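Alpha-1,4-endofucoidanase (Mariniflexile fucanivorans, PDB 6DLH) cleaves fucoidan, a sulfated fucan, from within the chain as a retaining glycoside hydrolase of family 107, its structure also holding several calcium ions. Local coordinates at residues 542-547 against 623-628; 572-577 against 599-604. One frame throughout, in Å; residues are numbered along the deposited sequence.

Contact 1 of 2, residues 542-547 against 623-628; sequences ATALKD and DHVAGF
Val625 meets Ala544 and Leu545 because its CG1 stands anti to the backbone N (chi1 173°), which leaves CG2 beside that N and aimed at the turn; in Thr543, OG1 lies anti to the carbonyl carbon (chi1 -54°), reaching a water shared with Asp623. Thr543 and Asp623 form a parallel beta bridge. Backbone bonds secure it: Asp623 N donates a hydrogen bond to Ala542 O at 3.1 Å, from above the carbonyl plane, and Asp623 O accepts from Ala544 N at 2.9 Å, with the C=O pointing almost straight at the donor (168°). Next to the bridge, Thr543 OG1 lies 2.8 Å from the water, which donates to Asp623 OD2 over an equal 2.8 Å, so the two side chains on this sheet face are joined through solvent. A type II turn from Thr543 to Lys546 then takes the first chain out of the sheet. Val625 CG2 presses on this turn, only 3.1 Å from Ala544 O, a tight approach, and 3.9 Å from Leu545 CD1, the Val625 and Leu545 side chains crossing at about a right angle. Ala544 CB completes the apolar patch at 4.3 Å from Val625 CG2. Tyr665, from the loop between strands 654-659 and 674-678 of the next Ig-like unit, packs on Ala544 and Leu545; its hydroxyl hydrogen-bonds with both His624 ND1 and Val625 N. The contact thus lies at the junction of two Ig-like units, with the calcium ion bound by Asp666 and Glu668 about 10 Å from the His624 side chain. Its chemistry is divided: backbone bonds fix the register, a water relays the Thr543-Asp623 link, and a small apolar cluster, with Tyr665 on it, joins the edge of one Ig-like unit to the start of the next.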
loop_
_atom_site.group_PDB
_atom_site.type_symbol
_atom_site.label_atom_id
_atom_site.label_comp_id
_atom_site.label_asym_id
_atom_site.label_seq_id
_atom_site.Cartn_x
_atom_site.Cartn_y
_atom_site.Cartn_z
ATOM N N ALA A 542 8.636 -12.578 20.582
ATOM C CA ALA A 542 7.260 -12.217 20.880
ATOM C C ALA A 542 7.189 -11.653 22.296
ATOM O O ALA A 542 8.154 -11.744 23.047
ATOM C CB ALA A 542 6.370 -13.428 20.731
ATOM N N THR A 543 6.042 -11.055 22.630
ATOM C CA THR A 543 5.730 -10.612 23.980
ATOM C C THR A 543 4.353 -11.155 24.344
ATOM O O THR A 543 3.431 -11.095 23.531
ATOM C CB THR A 543 5.761 -9.083 24.080
ATOM O OG1 THR A 543 7.025 -8.625 23.599
ATOM C CG2 THR A 543 5.521 -8.568 25.484
ATOM N N ALA A 544 4.229 -11.706 25.559
ATOM C CA ALA A 544 2.958 -12.219 26.044
ATOM C C ALA A 544 1.924 -11.097 26.025
ATOM O O ALA A 544 2.246 -9.959 26.348
ATOM C CB ALA A 544 3.132 -12.761 27.439
ATOM N N LEU A 545 0.690 -11.437 25.634
ATOM C CA LEU A 545 -0.429 -10.504 25.633
ATOM C C LEU A 545 -0.145 -9.353 24.665
ATOM O O LEU A 545 -0.446 -8.197 24.955
ATOM C CB LEU A 545 -0.683 -9.993 27.061
ATOM C CG LEU A 545 -0.859 -11.063 28.144
ATOM C CD1 LEU A 545 -1.192 -10.424 29.482
ATOM C CD2 LEU A 545 -1.930 -12.079 27.763
ATOM N N LYS A 546 0.460 -9.691 23.520
ATOM C CA LYS A 546 0.724 -8.749 22.446
ATOM C C LYS A 546 0.715 -9.516 21.129
ATOM O O LYS A 546 1.309 -10.587 21.032
ATOM C CB LYS A 546 2.057 -8.025 22.667
ATOM C CG LYS A 546 2.343 -6.888 21.695
ATOM C CD LYS A 546 3.655 -6.180 21.953
ATOM C CE LYS A 546 3.902 -5.027 21.002
ATOM N NZ LYS A 546 4.056 -5.489 19.599
ATOM N N ASP A 547 0.030 -8.959 20.126
ATOM C CA ASP A 547 -0.092 -9.601 18.828
ATOM C C ASP A 547 1.284 -9.697 18.175
ATOM O O ASP A 547 2.010 -8.710 18.096
ATOM C CB ASP A 547 -1.123 -8.883 17.957
ATOM C CG ASP A 547 -2.539 -9.063 18.472
ATOM O OD1 ASP A 547 -3.065 -10.186 18.336
ATOM O OD2 ASP A 547 -3.094 -8.090 19.028
ATOM N N ASP A 623 8.631 -13.240 25.666
ATOM C CA ASP A 623 8.998 -12.506 26.866
ATOM C C ASP A 623 7.744 -12.227 27.687
ATOM O O ASP A 623 6.640 -12.210 27.145
ATOM C CB ASP A 623 9.639 -11.159 26.531
ATOM C CG ASP A 623 11.100 -11.219 26.115
ATOM O OD1 ASP A 623 11.715 -12.300 26.238
ATOM O OD2 ASP A 623 11.615 -10.173 25.673
ATOM N N HIS A 624 7.941 -11.990 28.991
ATOM C CA HIS A 624 6.871 -11.580 29.888
ATOM C C HIS A 624 6.523 -10.117 29.623
ATOM O O HIS A 624 7.367 -9.352 29.162
ATOM C CB HIS A 624 7.271 -11.810 31.356
ATOM C CG HIS A 624 7.131 -13.224 31.820
ATOM N ND1 HIS A 624 5.939 -13.920 31.732
ATOM C CD2 HIS A 624 8.021 -14.075 32.381
ATOM C CE1 HIS A 624 6.098 -15.140 32.209
ATOM N NE2 HIS A 624 7.370 -15.260 32.612
ATOM N N VAL A 625 5.268 -9.749 29.915
ATOM C CA VAL A 625 4.825 -8.362 29.918
ATOM C C VAL A 625 5.706 -7.590 30.896
ATOM O O VAL A 625 5.958 -8.059 32.000
ATOM C CB VAL A 625 3.330 -8.255 30.296
ATOM C CG1 VAL A 625 2.872 -6.814 30.463
ATOM C CG2 VAL A 625 2.429 -8.993 29.316
ATOM N N ALA A 626 6.183 -6.412 30.475
ATOM C CA ALA A 626 7.059 -5.594 31.302
ATOM C C ALA A 626 6.228 -4.821 32.320
ATOM O O ALA A 626 5.020 -4.662 32.142
ATOM C CB ALA A 626 7.864 -4.658 30.433
ATOM N N GLY A 627 6.894 -4.357 33.388
ATOM C CA GLY A 627 6.282 -3.468 34.366
ATOM C C GLY A 627 5.784 -4.182 35.622
ATOM O O GLY A 627 5.355 -3.529 36.571
ATOM N N PHE A 628 5.832 -5.519 35.617
ATOM C CA PHE A 628 5.408 -6.319 36.755
ATOM C C PHE A 628 6.627 -6.953 37.419
ATOM O O PHE A 628 7.656 -7.137 36.773
ATOM C CB PHE A 628 4.431 -7.410 36.313
ATOM C CG PHE A 628 3.135 -6.900 35.741
ATOM C CD1 PHE A 628 2.117 -6.459 36.571
ATOM C CD2 PHE A 628 2.927 -6.872 34.369
ATOM C CE1 PHE A 628 0.921 -5.999 36.041
ATOM C CE2 PHE A 628 1.729 -6.413 33.841
ATOM C CZ PHE A 628 0.728 -5.976 34.678
HETATM O O HOH W 1 9.627 -8.635 24.490
#

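Contact 2 of 2, residues 572-577 against 599-604; sequences SGPDWL and GENSFT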
loop_
_atom_site.group_PDB
_atom_site.type_symbol
_atom_site.label_atom_id
_atom_site.label_comp_id
_atom_site.label_asym_id
_atom_site.label_seq_id
_atom_site.Cartn_x
_atom_site.Cartn_y
_atom_site.Cartn_z
ATOM N N SER A 572 4.040 -28.603 13.914
ATOM C CA SER A 572 4.123 -28.894 15.338
ATOM C C SER A 572 4.491 -27.636 16.115
ATOM O O SER A 572 4.961 -26.668 15.524
ATOM C CB SER A 572 5.116 -29.996 15.608
ATOM O OG SER A 572 6.441 -29.526 15.408
ATOM N N GLY A 573 4.308 -27.691 17.443
ATOM C CA GLY A 573 4.669 -26.604 18.341
ATOM C C GLY A 573 3.442 -26.036 19.049
ATOM O O GLY A 573 2.329 -26.479 18.773
ATOM N N PRO A 574 3.603 -25.052 19.968
ATOM C CA PRO A 574 2.475 -24.442 20.685
ATOM C C PRO A 574 1.399 -23.826 19.790
ATOM O O PRO A 574 1.679 -23.415 18.664
ATOM C CB PRO A 574 3.135 -23.325 21.504
ATOM C CG PRO A 574 4.556 -23.804 21.699
ATOM C CD PRO A 574 4.897 -24.494 20.395
ATOM N N ASP A 575 0.173 -23.747 20.324
ATOM C CA ASP A 575 -1.019 -23.449 19.541
ATOM C C ASP A 575 -1.067 -21.979 19.122
ATOM O O ASP A 575 -1.629 -21.666 18.075
ATOM C CB ASP A 575 -2.300 -23.830 20.295
ATOM C CG ASP A 575 -2.422 -25.309 20.627
ATOM O OD1 ASP A 575 -2.599 -26.114 19.685
ATOM O OD2 ASP A 575 -2.350 -25.646 21.829
ATOM N N TRP A 576 -0.480 -21.091 19.938
ATOM C CA TRP A 576 -0.677 -19.651 19.824
ATOM C C TRP A 576 -0.247 -19.100 18.464
ATOM O O TRP A 576 -0.849 -18.149 17.972
ATOM C CB TRP A 576 -0.009 -18.894 20.978
ATOM C CG TRP A 576 1.489 -18.850 20.916
ATOM C CD1 TRP A 576 2.356 -19.663 21.585
ATOM C CD2 TRP A 576 2.305 -17.932 20.164
ATOM N NE1 TRP A 576 3.650 -19.319 21.300
ATOM C CE2 TRP A 576 3.653 -18.263 20.430
ATOM C CE3 TRP A 576 2.036 -16.868 19.292
ATOM C CZ2 TRP A 576 4.720 -17.571 19.857
ATOM C CZ3 TRP A 576 3.090 -16.189 18.718
ATOM C CH2 TRP A 576 4.413 -16.533 19.002
ATOM N N LEU A 577 0.807 -19.673 17.875
ATOM C CA LEU A 577 1.330 -19.176 16.613
ATOM C C LEU A 577 0.351 -19.499 15.484
ATOM O O LEU A 577 -0.059 -20.646 15.311
ATOM C CB LEU A 577 2.725 -19.763 16.364
ATOM C CG LEU A 577 3.494 -19.174 15.179
ATOM C CD1 LEU A 577 3.875 -17.719 15.425
ATOM C CD2 LEU A 577 4.729 -20.003 14.858
ATOM N N GLY A 599 9.437 -17.935 27.452
ATOM C CA GLY A 599 10.652 -18.688 27.178
ATOM C C GLY A 599 10.749 -19.133 25.718
ATOM O O GLY A 599 9.994 -18.659 24.869
ATOM N N GLU A 600 11.673 -20.067 25.453
ATOM C CA GLU A 600 12.003 -20.517 24.109
ATOM C C GLU A 600 10.891 -21.412 23.563
ATOM O O GLU A 600 10.624 -22.480 24.109
ATOM C CB GLU A 600 13.359 -21.229 24.113
ATOM N N ASN A 601 10.249 -20.960 22.477
ATOM C CA ASN A 601 9.213 -21.722 21.795
ATOM C C ASN A 601 9.777 -22.304 20.500
ATOM O O ASN A 601 10.511 -21.631 19.775
ATOM C CB ASN A 601 7.975 -20.877 21.486
ATOM C CG ASN A 601 7.167 -20.486 22.705
ATOM O OD1 ASN A 601 5.963 -20.729 22.753
ATOM N ND2 ASN A 601 7.809 -19.867 23.684
ATOM N N SER A 602 9.398 -23.552 20.211
ATOM C CA SER A 602 9.925 -24.294 19.076
ATOM C C SER A 602 8.771 -24.783 18.199
ATOM O O SER A 602 7.716 -25.150 18.714
ATOM C CB SER A 602 10.780 -25.435 19.566
ATOM O OG SER A 602 11.772 -25.770 18.613
ATOM N N PHE A 603 8.983 -24.780 16.872
ATOM C CA PHE A 603 7.936 -25.085 15.907
ATOM C C PHE A 603 8.542 -25.772 14.685
ATOM O O PHE A 603 9.682 -25.490 14.311
ATOM C CB PHE A 603 7.254 -23.797 15.426
ATOM C CG PHE A 603 6.740 -22.876 16.506
ATOM C CD1 PHE A 603 7.546 -21.879 17.038
ATOM C CD2 PHE A 603 5.443 -22.997 16.985
ATOM C CE1 PHE A 603 7.069 -21.033 18.031
ATOM C CE2 PHE A 603 4.968 -22.152 17.980
ATOM C CZ PHE A 603 5.783 -21.173 18.503
ATOM N N THR A 604 7.758 -26.650 14.047
ATOM C CA THR A 604 8.158 -27.219 12.769
ATOM C C THR A 604 7.345 -26.578 11.645
ATOM O O THR A 604 6.134 -26.417 11.777
ATOM C CB THR A 604 8.044 -28.752 12.753
ATOM O OG1 THR A 604 8.874 -29.278 13.788
ATOM C CG2 THR A 604 8.463 -29.374 11.437
#
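Phe603, Ser572 and Pro574 carry this contact, with the Phe603 ring as its centre. Phe603 CG lies anti to the carbonyl carbon (chi1 -53°), and the end of the side chain comes nearer the loop. Leu577 CD2 sits over the middle of one ring face, a CH-pi contact 3.7 Å from the centroid, while Pro574 CD comes within 3.4 Å of Phe603 CE2, the two side chains crossing at about a right angle. The far rim of the Phe603 ring is turned toward the face of the Trp576 five-membered ring in an offset edge-to-face pair, planes at 82°. Trp576 NE1 donates in its own ring plane to Asn601 OD1 at 3.1 Å, from above the amide's carbonyl plane; Asn601 ND2 is held by Asp597 O. An alanine in place of Trp576 removes the indole donor to Asn601 OD1 and would probably open a gap beside Phe603 CZ and leave the Asn601 amide less firmly held. Ser572 and Thr604 form an antiparallel hydrogen-bonded pair: Thr604 N bonds to Ser572 O at 3.2 Å, and Ser572 OG shares a 2.9 Å hydrogen bond with Thr604 OG1. At Gly573 a side chain would run into Phe603 CD2 and Ser602 O. The loop leaving strand 567-572 runs on beside strand 599-608 before entering strand 578-583; the other neighbour of 599-608, strand 613-623, offers Ile620 to Leu577 and Phe603, and Val622 to Trp576 and Asn601.

Both contacts belong to one four-stranded mixed sheet of an Ig-like unit and lie at its two outermost strands: contact 1 pairs 537-543 with 613-623 in parallel, contact 2 pairs 567-572 with 599-608 antiparallel. Both are partly buried. Contact 2 has more of its residues buried and buries the larger surface, relying on aromatic and aliphatic packing that reaches into the interior of the unit. Contact 1 is smaller, with a bridging water and few apolar atoms, and its segment 623-628 runs on toward the next Ig-like unit. Their centres are 16 Å apart, yet they touch where Ala542 CB packs against Trp576 CH2 at 4.1 Å, linking the indole to the edge strand.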